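Local structure of multicopper oxidase (Pseudomonas thermotolerans, 6VOW) at residues V69-R74 and L79-I84; S161-E166 and A307-N312; L221-L226 and Y232-P237; K258-W261 and G265-I268. The protein probably couples the one-electron oxidation of laccase-type substrates to the reduction of dioxygen to water at its bound copper centres. All blocks are in the same frame, centred on the assembly; numbering follows the deposited sequence.

Contact 1: residues V69-R74 and L79-I84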
loop_
_atom_site.group_PDB
_atom_site.type_symbol
_atom_site.label_atom_id
_atom_site.label_comp_id
_atom_site.label_asym_id
_atom_site.label_seq_id
_atom_site.Cartn_x
_atom_site.Cartn_y
_atom_site.Cartn_z
ATOM N N VAL A 69 8.758 -10.357 5.402
ATOM C CA VAL A 69 8.333 -11.593 4.798
ATOM C C VAL A 69 6.979 -11.462 4.065
ATOM O O VAL A 69 6.098 -10.645 4.457
ATOM C CB VAL A 69 8.168 -12.625 5.908
ATOM C CG1 VAL A 69 6.711 -12.629 6.328
ATOM C CG2 VAL A 69 8.649 -13.978 5.441
ATOM N N GLU A 70 6.821 -12.237 2.988
ATOM C CA GLU A 70 5.540 -12.232 2.251
ATOM C C GLU A 70 4.443 -13.043 3.015
ATOM O O GLU A 70 4.628 -14.126 3.347
ATOM C CB GLU A 70 5.630 -12.616 0.742
ATOM C CG GLU A 70 4.290 -12.211 0.035
ATOM C CD GLU A 70 4.261 -12.305 -1.510
ATOM O OE1 GLU A 70 3.510 -13.166 -1.976
ATOM O OE2 GLU A 70 4.890 -11.517 -2.274
ATOM N N LEU A 71 3.367 -12.423 3.403
ATOM C CA LEU A 71 2.245 -13.209 3.930
ATOM C C LEU A 71 1.283 -13.623 2.801
ATOM O O LEU A 71 0.887 -12.767 1.922
ATOM C CB LEU A 71 1.520 -12.464 5.019
ATOM C CG LEU A 71 1.932 -12.677 6.469
ATOM C CD1 LEU A 71 3.337 -12.503 6.748
ATOM C CD2 LEU A 71 1.207 -11.688 7.343
ATOM N N ARG A 72 0.923 -14.906 2.764
ATOM C CA ARG A 72 -0.119 -15.322 1.746
ATOM C C ARG A 72 -1.345 -15.849 2.419
ATOM O O ARG A 72 -1.213 -16.574 3.437
ATOM C CB ARG A 72 0.292 -16.479 0.871
ATOM C CG ARG A 72 1.605 -16.407 0.223
ATOM C CD ARG A 72 1.585 -15.488 -0.935
ATOM N NE ARG A 72 0.979 -16.066 -2.114
ATOM C CZ ARG A 72 1.359 -15.788 -3.363
ATOM N NH1 ARG A 72 2.360 -14.951 -3.681
ATOM N NH2 ARG A 72 0.706 -16.367 -4.306
ATOM N N CYS A 73 -2.502 -15.466 1.863
ATOM C CA CYS A 73 -3.755 -16.072 2.211
ATOM C C CYS A 73 -4.515 -16.376 0.922
ATOM O O CYS A 73 -3.983 -16.231 -0.203
ATOM C CB CYS A 73 -4.584 -15.165 3.119
ATOM S SG CYS A 73 -5.937 -16.027 4.124
ATOM N N ARG A 74 -5.738 -16.878 1.050
ATOM C CA ARG A 74 -6.526 -17.282 -0.121
ATOM C C ARG A 74 -7.800 -16.671 0.179
ATOM O O ARG A 74 -8.145 -16.598 1.373
ATOM C CB ARG A 74 -6.617 -18.830 -0.164
ATOM C CG ARG A 74 -7.750 -19.470 -0.955
ATOM C CD ARG A 74 -7.254 -19.979 -2.278
ATOM N NE ARG A 74 -6.065 -20.806 -2.092
ATOM C CZ ARG A 74 -5.167 -21.067 -3.042
ATOM N NH1 ARG A 74 -5.284 -20.554 -4.268
ATOM N NH2 ARG A 74 -4.121 -21.835 -2.767
ATOM N N LEU A 79 -6.965 -15.545 7.881
ATOM C CA LEU A 79 -5.567 -15.246 8.008
ATOM C C LEU A 79 -5.396 -15.130 9.478
ATOM O O LEU A 79 -6.129 -14.335 10.047
ATOM C CB LEU A 79 -5.214 -13.880 7.335
ATOM C CG LEU A 79 -3.764 -13.486 7.526
ATOM C CD1 LEU A 79 -2.914 -14.624 7.159
ATOM C CD2 LEU A 79 -3.402 -12.337 6.617
ATOM N N ARG A 80 -4.441 -15.864 10.062
ATOM C CA ARG A 80 -4.196 -15.841 11.526
ATOM C C ARG A 80 -2.746 -15.597 11.736
ATOM O O ARG A 80 -1.885 -16.373 11.276
ATOM C CB ARG A 80 -4.598 -17.170 12.175
ATOM C CG ARG A 80 -4.603 -17.179 13.706
ATOM C CD ARG A 80 -5.526 -18.255 14.296
ATOM N NE ARG A 80 -5.077 -19.606 13.947
ATOM C CZ ARG A 80 -5.802 -20.693 14.162
ATOM N NH1 ARG A 80 -6.971 -20.591 14.697
ATOM N NH2 ARG A 80 -5.357 -21.868 13.819
ATOM N N VAL A 81 -2.449 -14.468 12.367
ATOM C CA VAL A 81 -1.056 -14.079 12.531
ATOM C C VAL A 81 -0.846 -13.774 13.985
ATOM O O VAL A 81 -1.447 -12.860 14.530
ATOM C CB VAL A 81 -0.675 -12.841 11.736
ATOM C CG1 VAL A 81 0.811 -12.556 12.032
ATOM C CG2 VAL A 81 -0.949 -13.084 10.256
ATOM N N ARG A 82 -0.003 -14.597 14.583
ATOM C CA ARG A 82 0.521 -14.409 15.927
ATOM C C ARG A 82 1.661 -13.409 15.774
ATOM O O ARG A 82 2.766 -13.767 15.366
ATOM C CB ARG A 82 0.952 -15.779 16.474
ATOM C CG ARG A 82 1.824 -15.802 17.705
ATOM C CD ARG A 82 1.090 -15.294 18.875
ATOM N NE ARG A 82 0.022 -16.186 19.380
ATOM C CZ ARG A 82 0.193 -17.186 20.229
ATOM N NH1 ARG A 82 1.399 -17.567 20.641
ATOM N NH2 ARG A 82 -0.871 -17.836 20.633
ATOM N N PHE A 83 1.320 -12.124 16.027
ATOM C CA PHE A 83 2.288 -11.115 15.964
ATOM C C PHE A 83 3.012 -10.901 17.316
ATOM O O PHE A 83 2.436 -10.686 18.333
ATOM C CB PHE A 83 1.742 -9.807 15.460
ATOM C CG PHE A 83 2.716 -8.710 15.654
ATOM C CD1 PHE A 83 3.966 -8.759 15.010
ATOM C CD2 PHE A 83 2.429 -7.655 16.447
ATOM C CE1 PHE A 83 4.889 -7.705 15.170
ATOM C CE2 PHE A 83 3.361 -6.596 16.629
ATOM C CZ PHE A 83 4.562 -6.634 15.991
ATOM N N ILE A 84 4.310 -10.991 17.257
ATOM C CA ILE A 84 5.134 -10.904 18.443
ATOM C C ILE A 84 6.064 -9.737 18.281
ATOM O O ILE A 84 6.860 -9.722 17.346
ATOM C CB ILE A 84 5.988 -12.155 18.634
ATOM C CG1 ILE A 84 5.078 -13.412 18.700
ATOM C CG2 ILE A 84 6.736 -12.058 19.959
ATOM C CD1 ILE A 84 5.828 -14.750 18.710
#
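L71 and V81 meet tip to tip between two strands, L71 CD2 lying 3.9 Å from V81 CG2. Two residues along the first strand, C73 turns its sulfur anti to its own backbone N (chi1 -160°), which brings SG against the other chain segment, 3.9 Å from L79 CB. Both pairs are buried, and L153 of the neighbouring strand 151-156 touches L71 and L79 alike, closing the layer from the side of the first sheet. The polar residues alternate with these and lie on the outer sides. R72 points away from the second segment, and its NH1 meets E70 OE1 at 2.7 Å in a salt bridge, the carboxylate oxygen sitting close to the guanidinium plane. The same guanidinium also pairs with E156. On the other strand R80 and R82 are exposed, and R82 pairs with the carboxylate of D122. Tight apolar packing inside and charged pairs outside thus divide the two strands lengthwise. Strand 71-74 belongs to one sheet and strand 78-85 to another, and their face-to-face packing is that of a cupredoxin beta sandwich.

Contact 2: residues S161-E166 and A307-N312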
loop_
_atom_site.group_PDB
_atom_site.type_symbol
_atom_site.label_atom_id
_atom_site.label_comp_id
_atom_site.label_asym_id
_atom_site.label_seq_id
_atom_site.Cartn_x
_atom_site.Cartn_y
_atom_site.Cartn_z
ATOM N N SER A 161 -6.453 -17.879 -11.181
ATOM C CA SER A 161 -6.366 -16.932 -12.269
ATOM C C SER A 161 -5.672 -17.766 -13.317
ATOM O O SER A 161 -4.897 -18.699 -13.001
ATOM C CB SER A 161 -5.500 -15.735 -11.886
ATOM O OG SER A 161 -4.151 -16.156 -11.822
ATOM N N GLY A 162 -5.877 -17.440 -14.537
ATOM C CA GLY A 162 -5.003 -18.046 -15.522
ATOM C C GLY A 162 -3.537 -17.643 -15.441
ATOM O O GLY A 162 -2.837 -17.912 -16.361
ATOM N N PHE A 163 -3.019 -16.982 -14.415
ATOM C CA PHE A 163 -1.571 -16.705 -14.431
ATOM C C PHE A 163 -0.750 -17.902 -14.090
ATOM O O PHE A 163 -0.933 -18.515 -13.064
ATOM C CB PHE A 163 -1.198 -15.539 -13.538
ATOM C CG PHE A 163 -1.633 -14.213 -14.063
ATOM C CD1 PHE A 163 -0.913 -13.562 -15.030
ATOM C CD2 PHE A 163 -2.783 -13.590 -13.558
ATOM C CE1 PHE A 163 -1.311 -12.344 -15.517
ATOM C CE2 PHE A 163 -3.134 -12.365 -14.043
ATOM C CZ PHE A 163 -2.349 -11.728 -14.997
ATOM N N ARG A 164 0.230 -18.163 -14.940
ATOM C CA ARG A 164 1.166 -19.272 -14.744
ATOM C C ARG A 164 2.338 -18.885 -13.843
ATOM O O ARG A 164 3.001 -19.737 -13.299
ATOM C CB ARG A 164 1.702 -19.805 -16.106
ATOM C CG ARG A 164 0.639 -19.930 -17.165
ATOM C CD ARG A 164 0.751 -21.197 -17.998
ATOM N NE ARG A 164 -0.568 -21.838 -18.103
ATOM C CZ ARG A 164 -1.079 -22.751 -17.258
ATOM N NH1 ARG A 164 -0.377 -23.215 -16.208
ATOM N NH2 ARG A 164 -2.319 -23.214 -17.474
ATOM N N HIS A 165 2.644 -17.615 -13.746
ATOM C CA HIS A 165 3.856 -17.141 -13.096
ATOM C C HIS A 165 3.489 -15.824 -12.480
ATOM O O HIS A 165 2.627 -15.103 -12.973
ATOM C CB HIS A 165 4.993 -16.897 -14.085
ATOM C CG HIS A 165 5.350 -18.120 -14.826
ATOM N ND1 HIS A 165 6.232 -19.065 -14.336
ATOM C CD2 HIS A 165 4.795 -18.646 -15.938
ATOM C CE1 HIS A 165 6.295 -20.067 -15.195
ATOM N NE2 HIS A 165 5.419 -19.848 -16.166
ATOM N N GLU A 166 4.153 -15.561 -11.384
ATOM C CA GLU A 166 3.992 -14.299 -10.676
ATOM C C GLU A 166 5.263 -13.993 -10.023
ATOM O O GLU A 166 6.055 -14.873 -9.806
ATOM C CB GLU A 166 2.834 -14.345 -9.655
ATOM C CG GLU A 166 3.006 -15.261 -8.463
ATOM C CD GLU A 166 2.104 -14.873 -7.310
ATOM O OE1 GLU A 166 0.869 -15.099 -7.389
ATOM O OE2 GLU A 166 2.666 -14.289 -6.365
ATOM N N ALA A 307 -7.878 -13.954 -18.655
ATOM C CA ALA A 307 -9.129 -13.196 -18.541
ATOM C C ALA A 307 -9.024 -12.148 -17.383
ATOM O O ALA A 307 -8.129 -12.260 -16.529
ATOM C CB ALA A 307 -10.246 -14.141 -18.233
ATOM N N PRO A 308 -9.936 -11.128 -17.375
ATOM C CA PRO A 308 -10.041 -10.186 -16.260
ATOM C C PRO A 308 -10.137 -10.925 -14.957
ATOM O O PRO A 308 -10.873 -11.892 -14.874
ATOM C CB PRO A 308 -11.344 -9.430 -16.534
ATOM C CG PRO A 308 -11.515 -9.500 -18.045
ATOM C CD PRO A 308 -10.639 -10.632 -18.580
ATOM N N LEU A 309 -9.388 -10.509 -13.950
ATOM C CA LEU A 309 -9.608 -11.024 -12.606
ATOM C C LEU A 309 -11.055 -10.735 -12.184
ATOM O O LEU A 309 -11.606 -9.646 -12.477
ATOM C CB LEU A 309 -8.576 -10.453 -11.637
ATOM C CG LEU A 309 -7.127 -10.859 -12.001
ATOM C CD1 LEU A 309 -6.113 -9.924 -11.311
ATOM C CD2 LEU A 309 -6.840 -12.291 -11.612
ATOM N N PRO A 310 -11.717 -11.715 -11.562
ATOM C CA PRO A 310 -13.058 -11.463 -11.036
ATOM C C PRO A 310 -13.078 -10.387 -9.950
ATOM O O PRO A 310 -12.211 -10.324 -9.065
ATOM C CB PRO A 310 -13.449 -12.775 -10.431
ATOM C CG PRO A 310 -12.200 -13.654 -10.408
ATOM C CD PRO A 310 -11.204 -13.093 -11.287
ATOM N N ALA A 311 -14.093 -9.542 -10.010
ATOM C CA ALA A 311 -14.250 -8.480 -9.036
ATOM C C ALA A 311 -14.270 -9.075 -7.636
ATOM O O ALA A 311 -14.871 -10.075 -7.373
ATOM C CB ALA A 311 -15.520 -7.691 -9.308
ATOM N N ASN A 312 -13.543 -8.466 -6.735
ATOM C CA ASN A 312 -13.787 -8.675 -5.294
ATOM C C ASN A 312 -15.224 -8.294 -4.846
ATOM O O ASN A 312 -15.845 -7.448 -5.485
ATOM C CB ASN A 312 -12.704 -7.913 -4.592
ATOM C CG ASN A 312 -11.418 -8.617 -4.759
ATOM O OD1 ASN A 312 -11.411 -9.835 -4.735
ATOM N ND2 ASN A 312 -10.340 -7.903 -5.003
#
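The backbone N of F163 donates to S161 OG over 2.9 Å in a nearly straight bond (161° at the hydrogen), and S161 thereby forms an ST turn where the chain leads into strand 165-174. The hydroxyl reaches the amide because chi1 of 71° places OG between the backbone N and the carbonyl carbon. OG also lies in the plane of the F163 ring, at its edge. The turn is met by L309, from the long loop that follows strand 288-296 and leads to strand 323-329. These two connections run between successive sheet pairs of the chain, consistent with linkers joining the cupredoxin domains of a three-domain multicopper oxidase. The meeting is small and apolar. One methyl of L309 does the work: the side chain leaves its backbone with CG anti to the carbonyl carbon (chi1 -62°), and CD2 comes to rest 3.7 Å from S161 CB. R220 of strand 218-225 lies against S161, F163 and L309, while P250 and D269 also touch the leucine, so its buried side chain packs against the six-stranded sheet as well as the turn. The F163 ring itself packs edge-to-face with Y244. Toward L309 it turns its rim, and L309 CD2 approaches F163 CE2 near the ring plane, at a looser 4.4 Å.

Contact 3: residues L221-L226 and Y232-P237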
loop_
_atom_site.group_PDB
_atom_site.type_symbol
_atom_site.label_atom_id
_atom_site.label_comp_id
_atom_site.label_asym_id
_atom_site.label_seq_id
_atom_site.Cartn_x
_atom_site.Cartn_y
_atom_site.Cartn_z
ATOM N N LEU A 221 3.272 -9.442 -12.314
ATOM C CA LEU A 221 4.213 -8.751 -11.438
ATOM C C LEU A 221 3.378 -8.040 -10.444
ATOM O O LEU A 221 2.539 -7.180 -10.783
ATOM C CB LEU A 221 5.034 -7.692 -12.214
ATOM C CG LEU A 221 5.890 -8.131 -13.366
ATOM C CD1 LEU A 221 6.646 -6.924 -13.900
ATOM C CD2 LEU A 221 6.823 -9.175 -12.846
ATOM N N ARG A 222 3.559 -8.429 -9.225
ATOM C CA ARG A 222 2.800 -7.817 -8.127
ATOM C C ARG A 222 3.703 -6.707 -7.620
ATOM O O ARG A 222 4.787 -6.995 -7.145
ATOM C CB ARG A 222 2.573 -8.858 -7.003
ATOM C CG ARG A 222 1.765 -10.051 -7.456
ATOM C CD ARG A 222 1.715 -11.079 -6.349
ATOM N NE ARG A 222 0.880 -12.274 -6.653
ATOM C CZ ARG A 222 -0.445 -12.328 -6.591
ATOM N NH1 ARG A 222 -1.154 -11.304 -6.342
ATOM N NH2 ARG A 222 -1.097 -13.474 -6.846
ATOM N N LEU A 223 3.258 -5.457 -7.741
ATOM C CA LEU A 223 4.132 -4.284 -7.446
ATOM C C LEU A 223 3.569 -3.630 -6.244
ATOM O O LEU A 223 2.399 -3.202 -6.248
ATOM C CB LEU A 223 4.091 -3.335 -8.602
ATOM C CG LEU A 223 5.010 -3.882 -9.709
ATOM C CD1 LEU A 223 4.526 -3.483 -11.090
ATOM C CD2 LEU A 223 6.378 -3.309 -9.485
ATOM N N PHE A 224 4.379 -3.601 -5.203
ATOM C CA PHE A 224 4.009 -3.009 -3.931
ATOM C C PHE A 224 4.906 -1.809 -3.644
ATOM O O PHE A 224 6.141 -1.910 -3.645
ATOM C CB PHE A 224 4.198 -3.992 -2.768
ATOM C CG PHE A 224 3.550 -5.325 -2.947
ATOM C CD1 PHE A 224 4.157 -6.305 -3.676
ATOM C CD2 PHE A 224 2.354 -5.606 -2.336
ATOM C CE1 PHE A 224 3.558 -7.563 -3.753
ATOM C CE2 PHE A 224 1.720 -6.816 -2.485
ATOM C CZ PHE A 224 2.368 -7.826 -3.147
ATOM N N ASN A 225 4.287 -0.681 -3.382
ATOM C CA ASN A 225 5.084 0.475 -2.985
ATOM C C ASN A 225 5.074 0.484 -1.462
ATOM O O ASN A 225 4.065 0.864 -0.817
ATOM C CB ASN A 225 4.531 1.770 -3.598
ATOM C CG ASN A 225 5.312 3.010 -3.117
ATOM O OD1 ASN A 225 5.999 2.976 -2.086
ATOM N ND2 ASN A 225 5.207 4.105 -3.877
ATOM N N LEU A 226 6.178 0.021 -0.880
ATOM C CA LEU A 226 6.246 -0.062 0.512
ATOM C C LEU A 226 6.947 1.130 1.083
ATOM O O LEU A 226 7.253 1.110 2.260
ATOM C CB LEU A 226 6.870 -1.382 0.994
ATOM C CG LEU A 226 6.257 -2.614 0.390
ATOM C CD1 LEU A 226 6.889 -3.806 1.076
ATOM C CD2 LEU A 226 4.748 -2.677 0.606
ATOM N N TYR A 232 6.598 6.242 -7.408
ATOM C CA TYR A 232 7.385 5.721 -8.498
ATOM C C TYR A 232 6.588 5.838 -9.790
ATOM O O TYR A 232 5.481 5.342 -9.896
ATOM C CB TYR A 232 7.701 4.304 -8.246
ATOM C CG TYR A 232 8.414 4.112 -6.962
ATOM C CD1 TYR A 232 9.775 4.372 -6.844
ATOM C CD2 TYR A 232 7.736 3.599 -5.848
ATOM C CE1 TYR A 232 10.411 4.205 -5.616
ATOM C CE2 TYR A 232 8.378 3.382 -4.663
ATOM C CZ TYR A 232 9.710 3.704 -4.552
ATOM O OH TYR A 232 10.303 3.503 -3.327
ATOM N N ARG A 233 7.177 6.554 -10.748
ATOM C CA ARG A 233 6.568 6.823 -12.064
ATOM C C ARG A 233 6.934 5.662 -12.904
ATOM O O ARG A 233 7.878 5.681 -13.675
ATOM C CB ARG A 233 7.081 8.137 -12.646
ATOM C CG ARG A 233 6.666 9.286 -11.745
ATOM C CD ARG A 233 6.808 10.664 -12.391
ATOM N NE ARG A 233 8.125 10.916 -13.014
ATOM C CZ ARG A 233 9.300 10.981 -12.367
ATOM N NH1 ARG A 233 9.397 10.775 -11.035
ATOM N NH2 ARG A 233 10.417 11.241 -13.074
ATOM N N LEU A 234 6.231 4.583 -12.654
ATOM C CA LEU A 234 6.644 3.278 -13.219
ATOM C C LEU A 234 6.409 3.229 -14.680
ATOM O O LEU A 234 5.360 3.619 -15.186
ATOM C CB LEU A 234 5.830 2.123 -12.588
ATOM C CG LEU A 234 5.982 1.758 -11.117
ATOM C CD1 LEU A 234 5.070 0.571 -10.811
ATOM C CD2 LEU A 234 7.406 1.405 -10.767
ATOM N N ASN A 235 7.368 2.693 -15.376
ATOM C CA ASN A 235 7.290 2.610 -16.818
ATOM C C ASN A 235 8.159 1.444 -17.128
ATOM O O ASN A 235 9.044 1.136 -16.314
ATOM C CB ASN A 235 7.697 3.946 -17.484
ATOM C CG ASN A 235 9.111 4.335 -17.184
ATOM O OD1 ASN A 235 9.399 5.063 -16.224
ATOM N ND2 ASN A 235 10.008 3.874 -18.008
ATOM N N LEU A 236 7.842 0.729 -18.215
ATOM C CA LEU A 236 8.624 -0.505 -18.591
ATOM C C LEU A 236 8.853 -0.497 -20.116
ATOM O O LEU A 236 8.144 -1.169 -20.861
ATOM C CB LEU A 236 7.865 -1.755 -18.135
ATOM C CG LEU A 236 8.582 -3.063 -17.764
ATOM C CD1 LEU A 236 7.492 -4.148 -17.665
ATOM C CD2 LEU A 236 9.668 -3.466 -18.717
ATOM N N PRO A 237 9.839 0.290 -20.593
ATOM C CA PRO A 237 9.830 0.534 -22.031
ATOM C C PRO A 237 10.082 -0.699 -22.774
ATOM O O PRO A 237 10.893 -1.476 -22.345
ATOM C CB PRO A 237 10.997 1.513 -22.253
ATOM C CG PRO A 237 11.487 1.887 -20.903
ATOM C CD PRO A 237 11.016 0.870 -19.930
#
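N225 and Y232 join the two sheets of a cupredoxin-like beta sandwich, strand 218-225 belonging to the six-stranded sheet and strand 232-235 to the five-stranded one, with a short connection between them. The polar interactions centre on the buried amide of N225. Its OD1 accepts from the backbone N of D227, and its ND2 donates to the carbonyl oxygens of V230 and L262, so both ends of the amide are engaged and its rotation is probably fixed. Y232 sends its own polar end elsewhere, OH bonding to T173 OG1 on strand 165-174. The second kind of contact is between amide and ring. With CG anti to the backbone N (chi1 177°), the amide of N225 is carried toward the tyrosine, where ND2 stands 3.2 Å from Y232 CD2 and 3.3 Å from Y232 CE2. The two planes are inclined by 53°, so the groups are neither stacked nor perpendicular. A leucine in place of N225 would probably leave the carbonyls of V230 and L262 and the amide of D227 without their side-chain partner, and free the connection between the strands to move. The third kind is apolar. Farther along the sandwich, L223 is also in contact with I268 and L270 of strand 267-273 and with L283 of strand 280-285. Across the interior it reaches toward L234 tip to tip, the two CD1 methyls of L223 and L234 standing 4.1 Å apart.

Contact 4: residues K258-W261 and G265-I268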
loop_
_atom_site.group_PDB
_atom_site.type_symbol
_atom_site.label_atom_id
_atom_site.label_comp_id
_atom_site.label_asym_id
_atom_site.label_seq_id
_atom_site.Cartn_x
_atom_site.Cartn_y
_atom_site.Cartn_z
ATOM N N LYS A 258 2.514 4.662 -20.901
ATOM C CA LYS A 258 3.740 5.443 -20.672
ATOM C C LYS A 258 4.213 5.300 -19.250
ATOM O O LYS A 258 5.391 5.052 -19.008
ATOM C CB LYS A 258 3.488 6.939 -20.986
ATOM C CG LYS A 258 4.667 7.930 -20.761
ATOM C CD LYS A 258 6.048 7.452 -21.217
ATOM C CE LYS A 258 6.113 7.063 -22.698
ATOM N NZ LYS A 258 6.673 8.123 -23.588
ATOM N N GLU A 259 3.306 5.467 -18.297
ATOM C CA GLU A 259 3.754 5.349 -16.931
ATOM C C GLU A 259 2.619 5.066 -16.010
ATOM O O GLU A 259 1.458 5.284 -16.337
ATOM C CB GLU A 259 4.584 6.583 -16.484
ATOM C CG GLU A 259 3.921 7.915 -16.779
ATOM C CD GLU A 259 4.766 9.094 -16.314
ATOM O OE1 GLU A 259 6.017 8.981 -16.165
ATOM O OE2 GLU A 259 4.132 10.141 -16.097
ATOM N N TYR A 260 2.916 4.471 -14.890
ATOM C CA TYR A 260 1.880 4.388 -13.871
ATOM C C TYR A 260 2.453 5.011 -12.594
ATOM O O TYR A 260 3.537 4.644 -12.181
ATOM C CB TYR A 260 1.447 2.944 -13.675
ATOM C CG TYR A 260 0.323 2.863 -12.700
ATOM C CD1 TYR A 260 0.573 2.798 -11.328
ATOM C CD2 TYR A 260 -1.007 2.858 -13.132
ATOM C CE1 TYR A 260 -0.462 2.720 -10.419
ATOM C CE2 TYR A 260 -2.007 2.773 -12.234
ATOM C CZ TYR A 260 -1.717 2.683 -10.859
ATOM O OH TYR A 260 -2.747 2.657 -9.934
ATOM N N TRP A 261 1.729 5.924 -11.986
ATOM C CA TRP A 261 2.199 6.612 -10.764
ATOM C C TRP A 261 1.795 5.807 -9.556
ATOM O O TRP A 261 0.618 5.834 -9.119
ATOM C CB TRP A 261 1.607 8.026 -10.655
ATOM C CG TRP A 261 2.198 9.011 -11.648
ATOM C CD1 TRP A 261 2.440 8.790 -12.959
ATOM C CD2 TRP A 261 2.606 10.354 -11.397
ATOM N NE1 TRP A 261 2.947 9.890 -13.548
ATOM C CE2 TRP A 261 3.082 10.873 -12.613
ATOM C CE3 TRP A 261 2.647 11.153 -10.263
ATOM C CZ2 TRP A 261 3.555 12.176 -12.740
ATOM C CZ3 TRP A 261 3.126 12.443 -10.370
ATOM C CH2 TRP A 261 3.575 12.948 -11.602
ATOM N N GLY A 265 2.091 3.025 -0.661
ATOM C CA GLY A 265 0.985 2.154 -0.275
ATOM C C GLY A 265 0.052 1.693 -1.372
ATOM O O GLY A 265 -0.957 1.026 -1.103
ATOM N N MET A 266 0.397 2.007 -2.614
ATOM C CA MET A 266 -0.309 1.498 -3.748
ATOM C C MET A 266 0.324 0.273 -4.306
ATOM O O MET A 266 1.493 0.009 -4.177
ATOM C CB MET A 266 -0.420 2.569 -4.841
ATOM C CG MET A 266 -1.286 3.737 -4.367
ATOM S SD MET A 266 -1.217 5.087 -5.556
ATOM C CE MET A 266 -2.366 4.634 -6.815
ATOM N N ARG A 267 -0.498 -0.489 -4.973
ATOM C CA ARG A 267 -0.033 -1.723 -5.585
ATOM C C ARG A 267 -0.687 -1.877 -6.921
ATOM O O ARG A 267 -1.751 -1.338 -7.188
ATOM C CB ARG A 267 -0.482 -2.888 -4.690
ATOM C CG ARG A 267 0.029 -2.886 -3.280
ATOM C CD ARG A 267 -0.887 -2.176 -2.315
ATOM N NE ARG A 267 -2.242 -2.759 -2.141
ATOM C CZ ARG A 267 -3.288 -2.040 -1.768
ATOM N NH1 ARG A 267 -3.186 -0.723 -1.616
ATOM N NH2 ARG A 267 -4.461 -2.602 -1.630
ATOM N N ILE A 268 -0.085 -2.693 -7.745
ATOM C CA ILE A 268 -0.672 -3.068 -9.003
ATOM C C ILE A 268 -0.280 -4.489 -9.299
ATOM O O ILE A 268 0.773 -4.989 -8.876
ATOM C CB ILE A 268 -0.168 -2.189 -10.215
ATOM C CG1 ILE A 268 1.376 -2.192 -10.429
ATOM C CG2 ILE A 268 -0.627 -0.769 -10.039
ATOM C CD1 ILE A 268 1.764 -1.345 -11.616
HETATM O O HOH W 1 -2.178 1.360 -7.649
#
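In this beta sandwich, edge strand 260-262 of one sheet packs on strand 267-273 of the other, and the Y260 ring receives I268 on one face. I268 CG2 lies 4.0 Å from the ring centroid and 29° off its normal, a CH-pi contact; its nearest ring atom is Y260 CE1, at 3.5 Å. The two side chains run alongside each other from opposing sheets, the ring being extended by a CG anti to the backbone N (chi1 -176°). M266 crosses the tyrosine obliquely, and its bent chain sets CE 3.7 Å from Y260 OH. A water links the strands: it lies 2.7 Å from Y260 OH and donates to R267 O over 2.8 Å. Replacing Y260 by an alanine would remove ring and hydroxyl, which is likely to strip I268 of its aromatic cover and leave this water without its hydroxyl partner. Beside this packing, W261 points away from the second segment and gives its NE1 to E259 OE2 at 2.8 Å, reaching the oxygen from above the carboxylate plane. R267 likewise turns away, bonding G265 O through NH1 and D413 through NH2. The tyrosine therefore serves both chemistries of the contact: its face shields hydrocarbon, while its hydroxyl extends hydrogen bonding, through the water, to a strand carbonyl.

How the contacts relate
Contact 1 comes first along the chain, in the sandwich nearest the N-terminus; contact 2 opens next and closes last, spanning contacts 3 and 4, which follow one another in the second sandwich. These two are close neighbours, their centres about 6 Å apart: strands 218-225 and 267-273 are adjacent in one sheet, 232-235 and 260-262 in the other, so both contacts bind the same pair of sheets. Contact 2 shares the first of these sheets, its centre about 18 Å from the centres of contacts 3 and 4. E166 joins the units electrostatically, OE2 meeting R72 NH1 of contact 1 at 2.8 Å and OE1 meeting R222 NH2 of contact 3 at 2.6 Å, thereby tying the first sandwich to the second.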